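Local atomic coordinates of 3-oxoacyl-[acyl-carrier-protein] synthase 2 (Rickettsia rickettsii, PDB entry 4JGA), a protein that probably catalyses the decarboxylative condensation of malonyl-acyl carrier protein with a growing acyl chain, the elongation step of bacterial fatty acid synthesis. Residues K90-F94 against G131-M135; I125-G129 against Q179-T183. All coordinates share one frame; numbering follows the deposited sequence.

Contact 1 (K90-F94 against G131-M135); sequences KMDKF and GGLKM
Asp92 and the backbone of Gly131-Met135 meet at the start of helix 133-146, and one carboxylate serves two helix ends at once. A chi1 of -168°, which swings CG to the far side from the backbone N, lays the carboxylate of Asp92 against Gly132, CG standing 3.5 Å from Gly132 CA. OD1 accepts from Met135 N at 3.0 Å; the N lies almost in line with the C-O bond, but the N-H...O angle is only 138°, so the bond is bent. OD2 turns back to Phe94 N, 3.0 Å away in an almost straight bond that reaches it from the anti side, tilted out of the carboxylate plane. Asp92 is the N-cap of helix 93-109, and this is its capping bond; across the contact the same group takes up an amide in the first turn of helix 133-146, whose own N-cap position is held by Gly132, the centre of an inverse gamma turn. Two helix N-termini thus converge on one buried acid, which would probably favour its ionised form.

Packing is tight beside the glycines. Gly131 CA lies over one face of the Phe94 ring, 3.9 Å from its centroid and 13° off the normal, a CH-pi contact, and Phe94 CD1 comes within 3.4 Å of Gly131 C. Met135 belongs to this packed part: it bends at chi2 and chi3 to set its CE 3.5 Å from Lys90 O, and helix 155-159 packs against the same side chain. Toward the outer side the fit slackens. A water links Asp92 OD2 with Lys134 N. Lys93 CD and Lys134 CD stay 4.5 Å apart, and Lys134 carries its ammonium off to a salt bridge with Asp138.

Contact 2 (I125-G129 against Q179-T183); sequences ILGSG and QTAVT
Ile125 opens the contact as a parallel bridge partner of Gln179, its CA 3.3 Å from Gln179 O in a CA-H...O contact. Its CG2 lies against the Thr180-Ala181 peptide, 3.5 Å from Thr180 C, and approaches Ala181 CB. Leu126 N gives a weak hydrogen bond to that same Gln179 O at 3.3 Å, and Leu126 O is met in turn by the methyl of Thr180, CG2 at 3.2 Å; the hydroxyl of Thr180 instead bonds to Val182 O of the second subunit. Past this single bridge, Gly127 presents a bare CA, 3.2 Å from Ala181 O, an approach that leaves no room for a side chain. Ser128 gives its OG to Ala212 O in strand 206-213, outside the contact, while its carbonyl O receives Val182 CG1 at 3.3 Å. That methyl is also the nearest neighbour of Gly129 O. The regular pairing is therefore short, although over residues 125-129 and 179-182 the two run only 23° apart. Strand 122-127 is flanked on its other edge by strand 206-213; helix 187-200 packs on Ile125 and Ala181, and helix 163-172 on Leu126, as in the layered core of the thiolase fold.

In the fold
From the N terminus, the chain first enters contact 1 at the start of helix 93-109, then passes through strand 122-127, where residues 125-129 open contact 2. It returns at once to residues 131-135, closing the loop of contact 1, and goes on through helices 133-146, 155-159 and 163-172 before residues 179-183 close contact 2. The two loops therefore cross. Contact 1 joins two helix starts just past the C-terminal end of strand 122-127; contact 2 ties that strand to the short strand 178-179, outermost within this chain, and the loop leading to helix 187-200. They meet where Phe94 CD2 packs on Ser128 CB at 3.8 Å, and both reach the second subunit.

Contact 1 (K90-F94 against G131-M135)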
loop_
_atom_site.group_PDB
_atom_site.type_symbol
_atom_site.label_atom_id
_atom_site.label_comp_id
_atom_site.label_asym_id
_atom_site.label_seq_id
_atom_site.Cartn_x
_atom_site.Cartn_y
_atom_site.Cartn_z
ATOM N N LYS A 90 -9.620 16.889 10.363
ATOM C CA LYS A 90 -8.295 17.304 9.885
ATOM C C LYS A 90 -7.734 16.374 8.817
ATOM O O LYS A 90 -6.798 16.732 8.124
ATOM C CB LYS A 90 -7.300 17.301 11.037
ATOM C CG LYS A 90 -7.807 17.990 12.276
ATOM C CD LYS A 90 -7.887 19.460 12.067
ATOM C CE LYS A 90 -8.190 20.100 13.410
ATOM N NZ LYS A 90 -8.715 21.441 13.139
ATOM N N MET A 91 -8.278 15.156 8.736
ATOM C CA MET A 91 -7.806 14.140 7.803
ATOM C C MET A 91 -8.338 14.402 6.400
ATOM O O MET A 91 -9.323 15.116 6.231
ATOM C CB MET A 91 -8.253 12.750 8.276
ATOM C CG MET A 91 -7.929 12.430 9.749
ATOM S SD MET A 91 -6.186 12.538 10.195
ATOM C CE MET A 91 -5.593 11.023 9.587
ATOM N N ASP A 92 -7.659 13.849 5.393
ATOM C CA ASP A 92 -8.139 13.911 4.027
ATOM C C ASP A 92 -9.499 13.184 3.913
ATOM O O ASP A 92 -9.781 12.216 4.635
ATOM C CB ASP A 92 -7.145 13.272 3.064
ATOM C CG ASP A 92 -7.466 13.572 1.609
ATOM O OD1 ASP A 92 -7.084 14.690 1.153
ATOM O OD2 ASP A 92 -8.146 12.735 0.945
ATOM N N LYS A 93 -10.317 13.658 2.997
ATOM C CA LYS A 93 -11.613 13.053 2.724
ATOM C C LYS A 93 -11.581 11.574 2.397
ATOM O O LYS A 93 -12.538 10.896 2.714
ATOM C CB LYS A 93 -12.327 13.786 1.591
ATOM C CG LYS A 93 -12.958 15.065 2.079
ATOM C CD LYS A 93 -13.081 16.086 0.978
ATOM C CE LYS A 93 -14.135 15.728 -0.025
ATOM N NZ LYS A 93 -15.206 16.741 0.126
ATOM N N PHE A 94 -10.506 11.057 1.783
ATOM C CA PHE A 94 -10.451 9.608 1.556
ATOM C C PHE A 94 -10.570 8.893 2.887
ATOM O O PHE A 94 -11.224 7.867 2.967
ATOM C CB PHE A 94 -9.252 9.116 0.728
ATOM C CG PHE A 94 -8.008 8.824 1.529
ATOM C CD1 PHE A 94 -7.104 9.837 1.814
ATOM C CD2 PHE A 94 -7.726 7.537 1.966
ATOM C CE1 PHE A 94 -5.967 9.592 2.560
ATOM C CE2 PHE A 94 -6.606 7.291 2.717
ATOM C CZ PHE A 94 -5.713 8.313 3.002
ATOM N N GLY A 131 -4.813 8.206 -2.394
ATOM C CA GLY A 131 -4.755 8.669 -1.014
ATOM C C GLY A 131 -5.076 10.164 -0.864
ATOM O O GLY A 131 -6.074 10.658 -1.410
ATOM N N GLY A 132 -4.216 10.882 -0.130
ATOM C CA GLY A 132 -4.540 12.213 0.361
ATOM C C GLY A 132 -4.193 13.308 -0.611
ATOM O O GLY A 132 -3.430 14.252 -0.285
ATOM N N LEU A 133 -4.722 13.176 -1.813
ATOM C CA LEU A 133 -4.370 14.046 -2.930
ATOM C C LEU A 133 -4.744 15.495 -2.676
ATOM O O LEU A 133 -3.911 16.389 -2.850
ATOM C CB LEU A 133 -5.025 13.546 -4.205
ATOM C CG LEU A 133 -4.717 14.386 -5.435
ATOM C CD1 LEU A 133 -3.217 14.476 -5.646
ATOM C CD2 LEU A 133 -5.433 13.846 -6.654
ATOM N N LYS A 134 -5.977 15.738 -2.237
ATOM C CA LYS A 134 -6.427 17.087 -1.916
ATOM C C LYS A 134 -5.584 17.690 -0.755
ATOM O O LYS A 134 -5.216 18.852 -0.787
ATOM C CB LYS A 134 -7.923 17.088 -1.576
ATOM C CG LYS A 134 -8.416 18.428 -1.044
ATOM C CD LYS A 134 -9.938 18.529 -1.108
ATOM C CE LYS A 134 -10.488 19.770 -0.402
ATOM N NZ LYS A 134 -10.068 21.018 -1.100
ATOM N N MET A 135 -5.286 16.886 0.251
ATOM C CA MET A 135 -4.525 17.329 1.404
ATOM C C MET A 135 -3.132 17.794 0.981
ATOM O O MET A 135 -2.716 18.898 1.344
ATOM C CB MET A 135 -4.436 16.210 2.459
ATOM C CG MET A 135 -3.744 16.598 3.770
ATOM S SD MET A 135 -4.384 18.088 4.544
ATOM C CE MET A 135 -6.128 17.636 4.770
HETATM O O HOH W 1 -7.967 13.696 -1.760
#

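Contact 2 (I125-G129 against Q179-T183)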
loop_
_atom_site.group_PDB
_atom_site.type_symbol
_atom_site.label_atom_id
_atom_site.label_comp_id
_atom_site.label_asym_id
_atom_site.label_seq_id
_atom_site.Cartn_x
_atom_site.Cartn_y
_atom_site.Cartn_z
ATOM N N ILE A 125 -6.799 -4.307 6.419
ATOM C CA ILE A 125 -6.124 -3.983 5.170
ATOM C C ILE A 125 -7.039 -3.035 4.409
ATOM O O ILE A 125 -7.975 -3.451 3.693
ATOM C CB ILE A 125 -5.784 -5.210 4.308
ATOM C CG1 ILE A 125 -4.920 -6.204 5.098
ATOM C CG2 ILE A 125 -5.005 -4.769 3.072
ATOM C CD1 ILE A 125 -4.438 -7.385 4.264
ATOM N N LEU A 126 -6.765 -1.760 4.616
ATOM C CA LEU A 126 -7.551 -0.685 4.064
ATOM C C LEU A 126 -6.614 0.191 3.212
ATOM O O LEU A 126 -5.520 0.566 3.635
ATOM C CB LEU A 126 -8.260 0.136 5.163
ATOM C CG LEU A 126 -9.296 -0.592 5.984
ATOM C CD1 LEU A 126 -9.680 0.209 7.204
ATOM C CD2 LEU A 126 -10.517 -0.866 5.122
ATOM N N GLY A 127 -7.032 0.442 1.974
ATOM C CA GLY A 127 -6.156 1.146 1.033
ATOM C C GLY A 127 -6.824 2.278 0.288
ATOM O O GLY A 127 -8.025 2.564 0.470
ATOM N N SER A 128 -5.998 2.917 -0.536
ATOM C CA SER A 128 -6.397 3.941 -1.488
ATOM C C SER A 128 -5.414 3.886 -2.658
ATOM O O SER A 128 -4.291 3.438 -2.498
ATOM C CB SER A 128 -6.363 5.317 -0.828
ATOM O OG SER A 128 -6.907 6.308 -1.693
ATOM N N GLY A 129 -5.838 4.293 -3.840
ATOM C CA GLY A 129 -4.929 4.297 -4.990
ATOM C C GLY A 129 -3.992 5.486 -4.958
ATOM O O GLY A 129 -2.778 5.364 -5.207
ATOM N N GLN A 179 -2.427 -2.836 8.206
ATOM C CA GLN A 179 -1.777 -2.831 6.902
ATOM C C GLN A 179 -2.693 -2.236 5.841
ATOM O O GLN A 179 -3.822 -1.808 6.136
ATOM C CB GLN A 179 -1.279 -4.251 6.538
ATOM C CG GLN A 179 -0.246 -4.815 7.537
ATOM C CD GLN A 179 0.274 -6.226 7.216
ATOM O OE1 GLN A 179 0.547 -7.016 8.113
ATOM N NE2 GLN A 179 0.438 -6.528 5.956
ATOM N N THR A 180 -2.184 -2.173 4.619
ATOM C CA THR A 180 -2.878 -1.575 3.473
ATOM C C THR A 180 -2.559 -2.376 2.218
ATOM O O THR A 180 -1.666 -3.244 2.216
ATOM C CB THR A 180 -2.419 -0.109 3.198
ATOM O OG1 THR A 180 -1.100 -0.060 2.652
ATOM C CG2 THR A 180 -2.463 0.744 4.476
ATOM N N ALA A 181 -3.286 -2.071 1.164
ATOM C CA ALA A 181 -2.910 -2.445 -0.207
ATOM C C ALA A 181 -3.042 -1.149 -0.994
ATOM O O ALA A 181 -3.945 -0.341 -0.702
ATOM C CB ALA A 181 -3.862 -3.497 -0.776
ATOM N N VAL A 182 -2.124 -0.924 -1.929
ATOM C CA VAL A 182 -2.101 0.258 -2.750
ATOM C C VAL A 182 -1.697 -0.190 -4.142
ATOM O O VAL A 182 -0.527 -0.380 -4.445
ATOM C CB VAL A 182 -1.159 1.341 -2.170
ATOM C CG1 VAL A 182 -1.135 2.570 -3.044
ATOM C CG2 VAL A 182 -1.603 1.759 -0.744
ATOM N N THR A 183 -2.695 -0.376 -5.007
ATOM C CA THR A 183 -2.440 -0.909 -6.348
ATOM C C THR A 183 -3.345 -0.220 -7.341
ATOM O O THR A 183 -4.045 -0.870 -8.140
ATOM C CB THR A 183 -2.645 -2.443 -6.372
ATOM O OG1 THR A 183 -3.942 -2.760 -5.843
ATOM C CG2 THR A 183 -1.592 -3.158 -5.574
#